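Local structure of actin-related protein 8 (Homo sapiens, 4FO0) at residues L27-A32 with S182-K187; A175-I180 with V218-M223; G229-Q234 with A559-L564. The protein binds ATP, hydrolyses it slowly, does not polymerise, and is a proposed core subunit of the INO80 chromatin-remodelling complex. All coordinates share one frame; numbering follows the deposited sequence.

Interaction 1. Residues L27-A32 with S182-K187; sequences LRIGRA and SHAIQK. With ATP (adenosine-5'-triphosphate), chain C.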
loop_
_atom_site.group_PDB
_atom_site.type_symbol
_atom_site.label_atom_id
_atom_site.label_comp_id
_atom_site.label_asym_id
_atom_site.label_seq_id
_atom_site.Cartn_x
_atom_site.Cartn_y
_atom_site.Cartn_z
ATOM N N LEU A 27 -7.614 -4.169 2.811
ATOM C CA LEU A 27 -7.990 -4.108 4.208
ATOM C C LEU A 27 -7.346 -5.284 4.968
ATOM O O LEU A 27 -7.376 -6.435 4.529
ATOM C CB LEU A 27 -9.510 -4.159 4.347
ATOM C CG LEU A 27 -10.014 -4.436 5.773
ATOM C CD1 LEU A 27 -9.628 -3.315 6.742
ATOM C CD2 LEU A 27 -11.517 -4.651 5.769
ATOM N N ARG A 28 -6.728 -4.996 6.092
ATOM C CA ARG A 28 -6.210 -6.073 6.925
ATOM C C ARG A 28 -6.954 -6.041 8.244
ATOM O O ARG A 28 -6.964 -5.025 8.954
ATOM C CB ARG A 28 -4.679 -5.994 7.067
ATOM C CG ARG A 28 -4.006 -6.699 5.894
ATOM C CD ARG A 28 -2.562 -6.329 5.668
ATOM N NE ARG A 28 -2.421 -5.146 4.827
ATOM C CZ ARG A 28 -2.009 -5.144 3.558
ATOM N NH1 ARG A 28 -1.681 -6.271 2.936
ATOM N NH2 ARG A 28 -1.915 -3.989 2.909
ATOM N N ILE A 29 -7.637 -7.136 8.540
ATOM C CA ILE A 29 -8.546 -7.144 9.679
ATOM C C ILE A 29 -8.549 -8.503 10.385
ATOM O O ILE A 29 -8.438 -9.544 9.736
ATOM C CB ILE A 29 -9.965 -6.740 9.227
ATOM C CG1 ILE A 29 -10.912 -6.649 10.413
ATOM C CG2 ILE A 29 -10.514 -7.719 8.183
ATOM C CD1 ILE A 29 -12.217 -5.966 10.075
ATOM N N GLY A 30 -8.649 -8.493 11.713
ATOM C CA GLY A 30 -8.654 -9.733 12.477
ATOM C C GLY A 30 -8.753 -9.515 13.970
ATOM O O GLY A 30 -8.696 -8.378 14.436
ATOM N N ARG A 31 -8.918 -10.599 14.726
ATOM C CA ARG A 31 -8.844 -10.531 16.189
ATOM C C ARG A 31 -7.398 -10.316 16.604
ATOM O O ARG A 31 -6.466 -10.815 15.953
ATOM C CB ARG A 31 -9.326 -11.830 16.827
ATOM C CG ARG A 31 -10.743 -12.212 16.530
ATOM C CD ARG A 31 -10.997 -13.630 16.976
ATOM N NE ARG A 31 -12.229 -14.164 16.397
ATOM C CZ ARG A 31 -13.408 -14.173 17.014
ATOM N NH1 ARG A 31 -13.534 -13.666 18.240
ATOM N NH2 ARG A 31 -14.469 -14.685 16.403
ATOM N N ALA A 32 -7.201 -9.597 17.700
ATOM C CA ALA A 32 -5.849 -9.385 18.219
ATOM C C ALA A 32 -5.127 -10.709 18.530
ATOM O O ALA A 32 -3.913 -10.741 18.679
ATOM C CB ALA A 32 -5.894 -8.488 19.446
ATOM N N SER A 182 -18.084 -4.615 7.636
ATOM C CA SER A 182 -19.040 -5.514 8.260
ATOM C C SER A 182 -19.033 -6.883 7.590
ATOM O O SER A 182 -19.003 -7.913 8.264
ATOM C CB SER A 182 -20.421 -4.898 8.233
ATOM O OG SER A 182 -20.342 -3.596 8.783
ATOM N N HIS A 183 -19.047 -6.893 6.264
ATOM C CA HIS A 183 -18.954 -8.139 5.509
ATOM C C HIS A 183 -17.742 -8.978 5.932
ATOM O O HIS A 183 -17.836 -10.195 6.058
ATOM C CB HIS A 183 -18.908 -7.844 4.003
ATOM C CG HIS A 183 -18.686 -9.054 3.153
ATOM N ND1 HIS A 183 -19.700 -9.926 2.820
ATOM C CD2 HIS A 183 -17.561 -9.543 2.574
ATOM C CE1 HIS A 183 -19.210 -10.899 2.068
ATOM N NE2 HIS A 183 -17.915 -10.689 1.902
ATOM N N ALA A 184 -16.604 -8.331 6.158
ATOM C CA ALA A 184 -15.379 -9.069 6.464
ATOM C C ALA A 184 -15.458 -9.708 7.842
ATOM O O ALA A 184 -15.017 -10.836 8.051
ATOM C CB ALA A 184 -14.192 -8.167 6.382
ATOM N N ILE A 185 -16.027 -8.973 8.782
ATOM C CA ILE A 185 -16.248 -9.492 10.117
ATOM C C ILE A 185 -17.191 -10.705 10.167
ATOM O O ILE A 185 -16.884 -11.673 10.847
ATOM C CB ILE A 185 -16.715 -8.380 11.057
ATOM C CG1 ILE A 185 -15.562 -7.406 11.283
ATOM C CG2 ILE A 185 -17.155 -8.948 12.384
ATOM C CD1 ILE A 185 -16.023 -6.029 11.606
ATOM N N GLN A 186 -18.313 -10.674 9.443
ATOM C CA GLN A 186 -19.226 -11.822 9.458
ATOM C C GLN A 186 -18.627 -13.007 8.719
ATOM O O GLN A 186 -18.771 -14.150 9.148
ATOM C CB GLN A 186 -20.572 -11.537 8.789
ATOM C CG GLN A 186 -21.096 -10.129 8.811
ATOM C CD GLN A 186 -22.231 -9.957 7.795
ATOM O OE1 GLN A 186 -22.647 -8.835 7.478
ATOM N NE2 GLN A 186 -22.727 -11.081 7.271
ATOM N N LYS A 187 -17.976 -12.730 7.595
ATOM C CA LYS A 187 -17.544 -13.779 6.677
ATOM C C LYS A 187 -16.198 -14.417 7.004
ATOM O O LYS A 187 -16.029 -15.622 6.846
ATOM C CB LYS A 187 -17.522 -13.252 5.246
ATOM C CG LYS A 187 -17.082 -14.276 4.216
ATOM C CD LYS A 187 -18.226 -14.617 3.268
ATOM C CE LYS A 187 -17.706 -15.167 1.951
ATOM N NZ LYS A 187 -16.681 -14.249 1.374
HETATM P PG ATP C . -1.620 2.176 0.787
HETATM O O1G ATP C . -0.739 1.887 1.972
HETATM O O2G ATP C . -2.999 2.690 1.119
HETATM O O3G ATP C . -0.960 2.935 -0.344
HETATM P PB ATP C . -2.052 -0.696 0.891
HETATM O O1B ATP C . -3.211 -1.350 0.189
HETATM O O2B ATP C . -1.925 -0.629 2.406
HETATM O O3B ATP C . -1.897 0.728 0.162
HETATM P PA ATP C . 0.010 -2.666 0.775
HETATM O O1A ATP C . -1.010 -3.775 0.722
HETATM O O2A ATP C . 0.853 -2.420 2.000
HETATM O O3A ATP C . -0.705 -1.324 0.283
HETATM O "O5'" ATP C . 1.000 -2.892 -0.456
HETATM C "C5'" ATP C . 0.415 -3.122 -1.728
HETATM C "C4'" ATP C . 1.501 -3.031 -2.771
HETATM O "O4'" ATP C . 2.486 -4.001 -2.449
HETATM C "C3'" ATP C . 1.007 -3.358 -4.170
HETATM O "O3'" ATP C . 1.449 -2.348 -5.084
HETATM C "C2'" ATP C . 1.663 -4.678 -4.492
HETATM O "O2'" ATP C . 1.958 -4.830 -5.873
HETATM C "C1'" ATP C . 2.926 -4.567 -3.677
HETATM N N9 ATP C . 3.572 -5.880 -3.528
HETATM C C8 ATP C . 3.075 -6.939 -2.873
HETATM N N7 ATP C . 3.929 -7.988 -2.947
HETATM C C5 ATP C . 4.991 -7.593 -3.658
HETATM C C6 ATP C . 6.244 -8.215 -4.114
HETATM N N6 ATP C . 6.514 -9.504 -3.787
HETATM N N1 ATP C . 7.092 -7.450 -4.852
HETATM C C2 ATP C . 6.819 -6.171 -5.175
HETATM N N3 ATP C . 5.683 -5.547 -4.797
HETATM C C4 ATP C . 4.753 -6.196 -4.049
#
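Ile29 carries most of the apolar part, laying its two branches on consecutive residues of the helix. Its methyl CG2 rests on Ala184 CB at 4.1 Å, while CD1 reaches further along and lies 3.8 Å from Ile185 CG1, and the two isoleucine side chains cross at about a right angle. With CG1 anti to the backbone N (chi1 -176°) and the chain extended beyond it, the long branch is the one sent to Ile185. Leu27, two residues back on the same side of the strand, adds a looser touch: its CD2 is 4.5 Å from Ala184 CB. The axes of strand 27-31 and helix 182-187 pass 9.2 Å apart at an angle of 41°.

The polar chemistry lies with Arg28, whose side chain comes off the opposite face of the strand from Ile29 and Leu27 and enters the ATP pocket. NH2 donates to ATP O1A from the guanidinium edge, modelled as nearly straight (169°), though at a separation so short that the detail is doubtful. A second NH2 bond, to O2B, is weak. The positive group would probably offset some of the triphosphate charge; Lys257 and Lys316 also hydrogen-bond the nucleotide.

Strand 26-31 of the actin-fold sheet is flanked by strands 17-21 and 38-47, whose Ile20 and Ile40 also pack on Ile29. Helix 170-187 covers that face, and Met225 of helix 211-225 meets Ile185.

Interaction 2. Residues A175-I180 with V218-M223; sequences ADIEVI and VNMILM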
loop_
_atom_site.group_PDB
_atom_site.type_symbol
_atom_site.label_atom_id
_atom_site.label_comp_id
_atom_site.label_asym_id
_atom_site.label_seq_id
_atom_site.Cartn_x
_atom_site.Cartn_y
_atom_site.Cartn_z
ATOM N N ALA A 175 -20.585 4.649 3.931
ATOM C CA ALA A 175 -21.507 3.534 3.858
ATOM C C ALA A 175 -20.821 2.331 3.222
ATOM O O ALA A 175 -21.050 1.179 3.623
ATOM C CB ALA A 175 -22.733 3.920 3.083
ATOM N N ASP A 176 -19.964 2.614 2.244
ATOM C CA ASP A 176 -19.184 1.581 1.577
ATOM C C ASP A 176 -18.164 0.960 2.526
ATOM O O ASP A 176 -17.991 -0.257 2.541
ATOM C CB ASP A 176 -18.500 2.138 0.326
ATOM C CG ASP A 176 -19.499 2.484 -0.792
ATOM O OD1 ASP A 176 -20.688 2.117 -0.654
ATOM O OD2 ASP A 176 -19.099 3.114 -1.808
ATOM N N ILE A 177 -17.496 1.790 3.323
ATOM C CA ILE A 177 -16.581 1.283 4.337
ATOM C C ILE A 177 -17.317 0.344 5.263
ATOM O O ILE A 177 -16.868 -0.770 5.511
ATOM C CB ILE A 177 -15.973 2.399 5.189
ATOM C CG1 ILE A 177 -15.156 3.329 4.302
ATOM C CG2 ILE A 177 -15.086 1.815 6.304
ATOM C CD1 ILE A 177 -14.187 2.592 3.484
ATOM N N GLU A 178 -18.462 0.793 5.762
ATOM C CA GLU A 178 -19.207 -0.002 6.718
ATOM C C GLU A 178 -19.624 -1.333 6.120
ATOM O O GLU A 178 -19.473 -2.380 6.744
ATOM C CB GLU A 178 -20.428 0.742 7.231
ATOM C CG GLU A 178 -21.334 -0.159 8.048
ATOM C CD GLU A 178 -22.334 0.606 8.889
ATOM O OE1 GLU A 178 -22.480 1.831 8.676
ATOM O OE2 GLU A 178 -22.968 -0.023 9.770
ATOM N N VAL A 179 -20.148 -1.299 4.907
ATOM C CA VAL A 179 -20.512 -2.538 4.248
ATOM C C VAL A 179 -19.294 -3.453 4.065
ATOM O O VAL A 179 -19.355 -4.647 4.366
ATOM C CB VAL A 179 -21.209 -2.282 2.910
ATOM C CG1 VAL A 179 -21.413 -3.587 2.148
ATOM C CG2 VAL A 179 -22.536 -1.593 3.151
ATOM N N ILE A 180 -18.186 -2.898 3.582
ATOM C CA ILE A 180 -16.987 -3.702 3.394
ATOM C C ILE A 180 -16.469 -4.277 4.723
ATOM O O ILE A 180 -16.189 -5.472 4.820
ATOM C CB ILE A 180 -15.880 -2.915 2.680
ATOM C CG1 ILE A 180 -16.326 -2.507 1.274
ATOM C CG2 ILE A 180 -14.600 -3.741 2.585
ATOM C CD1 ILE A 180 -15.334 -1.574 0.580
ATOM N N VAL A 218 -14.531 6.678 13.534
ATOM C CA VAL A 218 -14.801 6.402 14.924
ATOM C C VAL A 218 -16.305 6.396 15.162
ATOM O O VAL A 218 -16.843 5.498 15.811
ATOM C CB VAL A 218 -14.173 7.464 15.820
ATOM C CG1 VAL A 218 -14.663 7.290 17.247
ATOM C CG2 VAL A 218 -12.654 7.394 15.731
ATOM N N ASN A 219 -16.996 7.396 14.630
ATOM C CA ASN A 219 -18.434 7.430 14.815
ATOM C C ASN A 219 -19.064 6.187 14.209
ATOM O O ASN A 219 -19.969 5.582 14.777
ATOM C CB ASN A 219 -19.048 8.706 14.245
ATOM C CG ASN A 219 -20.542 8.765 14.470
ATOM O OD1 ASN A 219 -21.013 9.029 15.580
ATOM N ND2 ASN A 219 -21.301 8.497 13.420
ATOM N N MET A 220 -18.550 5.793 13.055
ATOM C CA MET A 220 -19.068 4.631 12.376
ATOM C C MET A 220 -18.835 3.378 13.223
ATOM O O MET A 220 -19.760 2.603 13.455
ATOM C CB MET A 220 -18.440 4.490 10.985
ATOM C CG MET A 220 -18.971 3.297 10.239
ATOM S SD MET A 220 -17.892 2.668 8.955
ATOM C CE MET A 220 -16.318 2.535 9.804
ATOM N N ILE A 221 -17.602 3.181 13.681
ATOM C CA ILE A 221 -17.273 2.021 14.510
ATOM C C ILE A 221 -18.177 1.882 15.739
ATOM O O ILE A 221 -18.750 0.823 15.997
ATOM C CB ILE A 221 -15.835 2.093 15.041
ATOM C CG1 ILE A 221 -14.835 2.103 13.890
ATOM C CG2 ILE A 221 -15.576 0.916 15.939
ATOM C CD1 ILE A 221 -15.007 0.929 12.991
ATOM N N LEU A 222 -18.283 2.963 16.503
ATOM C CA LEU A 222 -19.013 2.947 17.759
ATOM C C LEU A 222 -20.532 2.979 17.576
ATOM O O LEU A 222 -21.249 2.127 18.109
ATOM C CB LEU A 222 -18.549 4.111 18.646
ATOM C CG LEU A 222 -17.101 3.983 19.118
ATOM C CD1 LEU A 222 -16.730 5.150 19.988
ATOM C CD2 LEU A 222 -16.895 2.673 19.862
ATOM N N MET A 223 -21.013 3.952 16.808
ATOM C CA MET A 223 -22.446 4.187 16.672
ATOM C C MET A 223 -23.146 3.314 15.624
ATOM O O MET A 223 -24.232 2.805 15.865
ATOM C CB MET A 223 -22.730 5.673 16.392
ATOM C CG MET A 223 -22.298 6.643 17.491
ATOM S SD MET A 223 -22.833 6.201 19.174
ATOM C CE MET A 223 -21.685 4.881 19.535
#
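Ile177 offers its methyl CG2 to Met220, and the thioether comes across it at about a right angle: CE is 3.8 Å from CG2, with SD slightly farther off. The longer branch of Ile177, ending in CD1, turns from Met220, and the side chain also touches His42 and Pro154. One residue on, Glu178 takes the sulfur against the root of its side chain. Met220 SD lies 3.6 Å from Glu178 CB and 3.7 Å from Glu178 CA, so the methionine reaches to the backbone of the first helix. Beyond CB the glutamate extends in the opposite direction to the methionine, the two sliding past each other until Glu178 OE1 stands 4.1 Å from Met220 CG.

Met220 is thus the one residue of 218-223 to touch 175-180. Its CG is anti to the backbone N (chi1 -179°), which carries the chain toward the other helix; the bend at chi3 (49°) then turns CE to Ile177 while SD stays beside Glu178. The grip between these neighbouring helices on one face of the actin-fold sheet is entirely van der Waals.

On its other flank helix 170-187 lies along strand 38-47, where Val179 and Ile180 meet Ile44 and Asp176 forms a salt bridge with Arg46. Helix 211-225 packs Val218, Ile221 and Leu222 on strand 229-234; Trp577 of helix 574-580 also touches Val218, Leu222 and Met223.

Interaction 3. Residues G229-Q234 with A559-L564; sequences GIVVHQ and AVLACL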
loop_
_atom_site.group_PDB
_atom_site.type_symbol
_atom_site.label_atom_id
_atom_site.label_comp_id
_atom_site.label_asym_id
_atom_site.label_seq_id
_atom_site.Cartn_x
_atom_site.Cartn_y
_atom_site.Cartn_z
ATOM N N GLY A 229 -16.181 -0.104 22.423
ATOM C CA GLY A 229 -15.085 0.829 22.595
ATOM C C GLY A 229 -14.088 0.729 21.466
ATOM O O GLY A 229 -14.112 -0.221 20.696
ATOM N N ILE A 230 -13.195 1.704 21.389
ATOM C CA ILE A 230 -12.240 1.787 20.307
ATOM C C ILE A 230 -10.973 2.456 20.790
ATOM O O ILE A 230 -10.994 3.270 21.715
ATOM C CB ILE A 230 -12.795 2.646 19.140
ATOM C CG1 ILE A 230 -11.830 2.660 17.953
ATOM C CG2 ILE A 230 -13.032 4.078 19.594
ATOM C CD1 ILE A 230 -12.403 3.376 16.724
ATOM N N VAL A 231 -9.869 2.106 20.146
ATOM C CA VAL A 231 -8.626 2.840 20.300
ATOM C C VAL A 231 -8.096 3.173 18.916
ATOM O O VAL A 231 -7.946 2.300 18.056
ATOM C CB VAL A 231 -7.557 2.024 21.026
ATOM C CG1 VAL A 231 -6.233 2.755 20.952
ATOM C CG2 VAL A 231 -7.965 1.765 22.471
ATOM N N VAL A 232 -7.799 4.442 18.701
ATOM C CA VAL A 232 -7.243 4.855 17.431
ATOM C C VAL A 232 -5.748 5.077 17.592
ATOM O O VAL A 232 -5.311 5.663 18.575
ATOM C CB VAL A 232 -7.904 6.143 16.934
ATOM C CG1 VAL A 232 -7.201 6.638 15.713
ATOM C CG2 VAL A 232 -9.356 5.893 16.650
ATOM N N HIS A 233 -4.961 4.592 16.641
ATOM C CA HIS A 233 -3.541 4.886 16.656
ATOM C C HIS A 233 -2.984 5.010 15.244
ATOM O O HIS A 233 -3.582 4.531 14.284
ATOM C CB HIS A 233 -2.787 3.815 17.433
ATOM C CG HIS A 233 -1.681 4.359 18.282
ATOM N ND1 HIS A 233 -1.061 5.560 18.011
ATOM C CD2 HIS A 233 -1.100 3.873 19.405
ATOM C CE1 HIS A 233 -0.135 5.787 18.928
ATOM N NE2 HIS A 233 -0.139 4.778 19.782
ATOM N N GLN A 234 -1.830 5.647 15.121
ATOM C CA GLN A 234 -1.203 5.825 13.826
ATOM C C GLN A 234 -0.517 4.558 13.373
ATOM O O GLN A 234 0.086 3.850 14.175
ATOM C CB GLN A 234 -0.199 6.949 13.887
ATOM C CG GLN A 234 -0.815 8.222 14.352
ATOM C CD GLN A 234 0.228 9.211 14.745
ATOM O OE1 GLN A 234 0.542 10.129 13.989
ATOM N NE2 GLN A 234 0.803 9.022 15.927
ATOM N N ALA A 559 -2.347 -5.330 17.185
ATOM C CA ALA A 559 -2.684 -6.390 18.126
ATOM C C ALA A 559 -1.830 -6.263 19.389
ATOM O O ALA A 559 -2.337 -6.282 20.510
ATOM C CB ALA A 559 -2.481 -7.740 17.479
ATOM N N VAL A 560 -0.528 -6.119 19.188
ATOM C CA VAL A 560 0.398 -5.902 20.281
ATOM C C VAL A 560 -0.014 -4.732 21.147
ATOM O O VAL A 560 0.177 -4.754 22.352
ATOM C CB VAL A 560 1.807 -5.620 19.764
ATOM C CG1 VAL A 560 2.620 -4.943 20.843
ATOM C CG2 VAL A 560 2.458 -6.910 19.334
ATOM N N LEU A 561 -0.565 -3.704 20.520
ATOM C CA LEU A 561 -0.990 -2.505 21.232
ATOM C C LEU A 561 -2.127 -2.810 22.213
ATOM O O LEU A 561 -2.298 -2.128 23.226
ATOM C CB LEU A 561 -1.425 -1.433 20.223
ATOM C CG LEU A 561 -2.216 -0.252 20.780
ATOM C CD1 LEU A 561 -1.376 0.456 21.802
ATOM C CD2 LEU A 561 -2.641 0.702 19.672
ATOM N N ALA A 562 -2.902 -3.840 21.906
ATOM C CA ALA A 562 -4.053 -4.205 22.731
ATOM C C ALA A 562 -3.626 -4.803 24.073
ATOM O O ALA A 562 -4.322 -4.659 25.074
ATOM C CB ALA A 562 -4.965 -5.171 21.970
ATOM N N CYS A 563 -2.473 -5.463 24.074
ATOM C CA CYS A 563 -1.904 -6.080 25.262
ATOM C C CYS A 563 -1.219 -5.075 26.189
ATOM O O CYS A 563 -0.987 -5.372 27.355
ATOM C CB CYS A 563 -0.881 -7.149 24.856
ATOM S SG CYS A 563 -1.505 -8.468 23.769
ATOM N N LEU A 564 -0.880 -3.898 25.675
ATOM C CA LEU A 564 -0.116 -2.926 26.467
ATOM C C LEU A 564 -0.880 -2.369 27.666
ATOM O O LEU A 564 -2.093 -2.151 27.628
ATOM C CB LEU A 564 0.408 -1.771 25.612
ATOM C CG LEU A 564 1.350 -2.041 24.437
ATOM C CD1 LEU A 564 1.830 -0.713 23.863
ATOM C CD2 LEU A 564 2.533 -2.925 24.829
#
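The close part of this contact is Leu561 against the edge of the His233 imidazole. Methyl CD2 of Leu561 lies in the ring plane at that edge, 3.5 Å from His233 CD2, and it also touches the stem of the side chain, 3.8 Å from His233 CB. The leucine's other methyl, CD1, lies a little farther from the same ring carbon. Leu561 gets there because its CG is anti to the backbone N (chi1 165°), which throws the isobutyl group from the helix to the strand. The ring is steadied from its own backbone: Gln234 N donates to His233 ND1 at 3.0 Å, with an angle of 141° and the donor tilted 21° out of the ring plane. Since Gln234 is the N-cap residue of helix 235-243, the imidazole is tied to the start of that helix. With an alanine here, Leu561 CD2 would probably lose the ring edge it packs on and Gln234 N its acceptor at ND1.

Toward Val231 the fit is looser, with Val231 CG1 4.3 Å from Leu561 CD2. The outer side of 559-564, with Val560 and Cys563, lies at the surface of the molecule, and the carbonyl of Ala562 makes a weak bond to a glycerol.

This is a helix packed on the actin-fold sheet: Val231 and His233 belong to one face of strand 229-234, the face covered by helix 553-563, while Ile230 and Val232 pack on helix 211-225. In between, Leu561 also rests on Ile202 of the parallel strand 200-205 and on Tyr241 of helix 235-243, a tyrosine that touches His233 too.

In the fold
All three contacts are buried and apolar, and all belong to the sheet-and-helix core of one half of the actin fold. Interactions 1 and 2 share helix 170-187, first laid on the sheet and then, about two turns earlier, against helix 211-225. That second helix leads straight into strand 229-234 of interaction 3, and Val218 and Leu222 pack on Val232 and Ile230. Interaction 3 uses the same sheet as interaction 1 but is covered by helix 553-563, whose Ala559 and Ala562 meet Ala32. Chemistry follows place: only interaction 1 reaches the nucleotide, interaction 2 rests on a thioether, and interaction 3 adds an imidazole, with the molecular surface behind its helix.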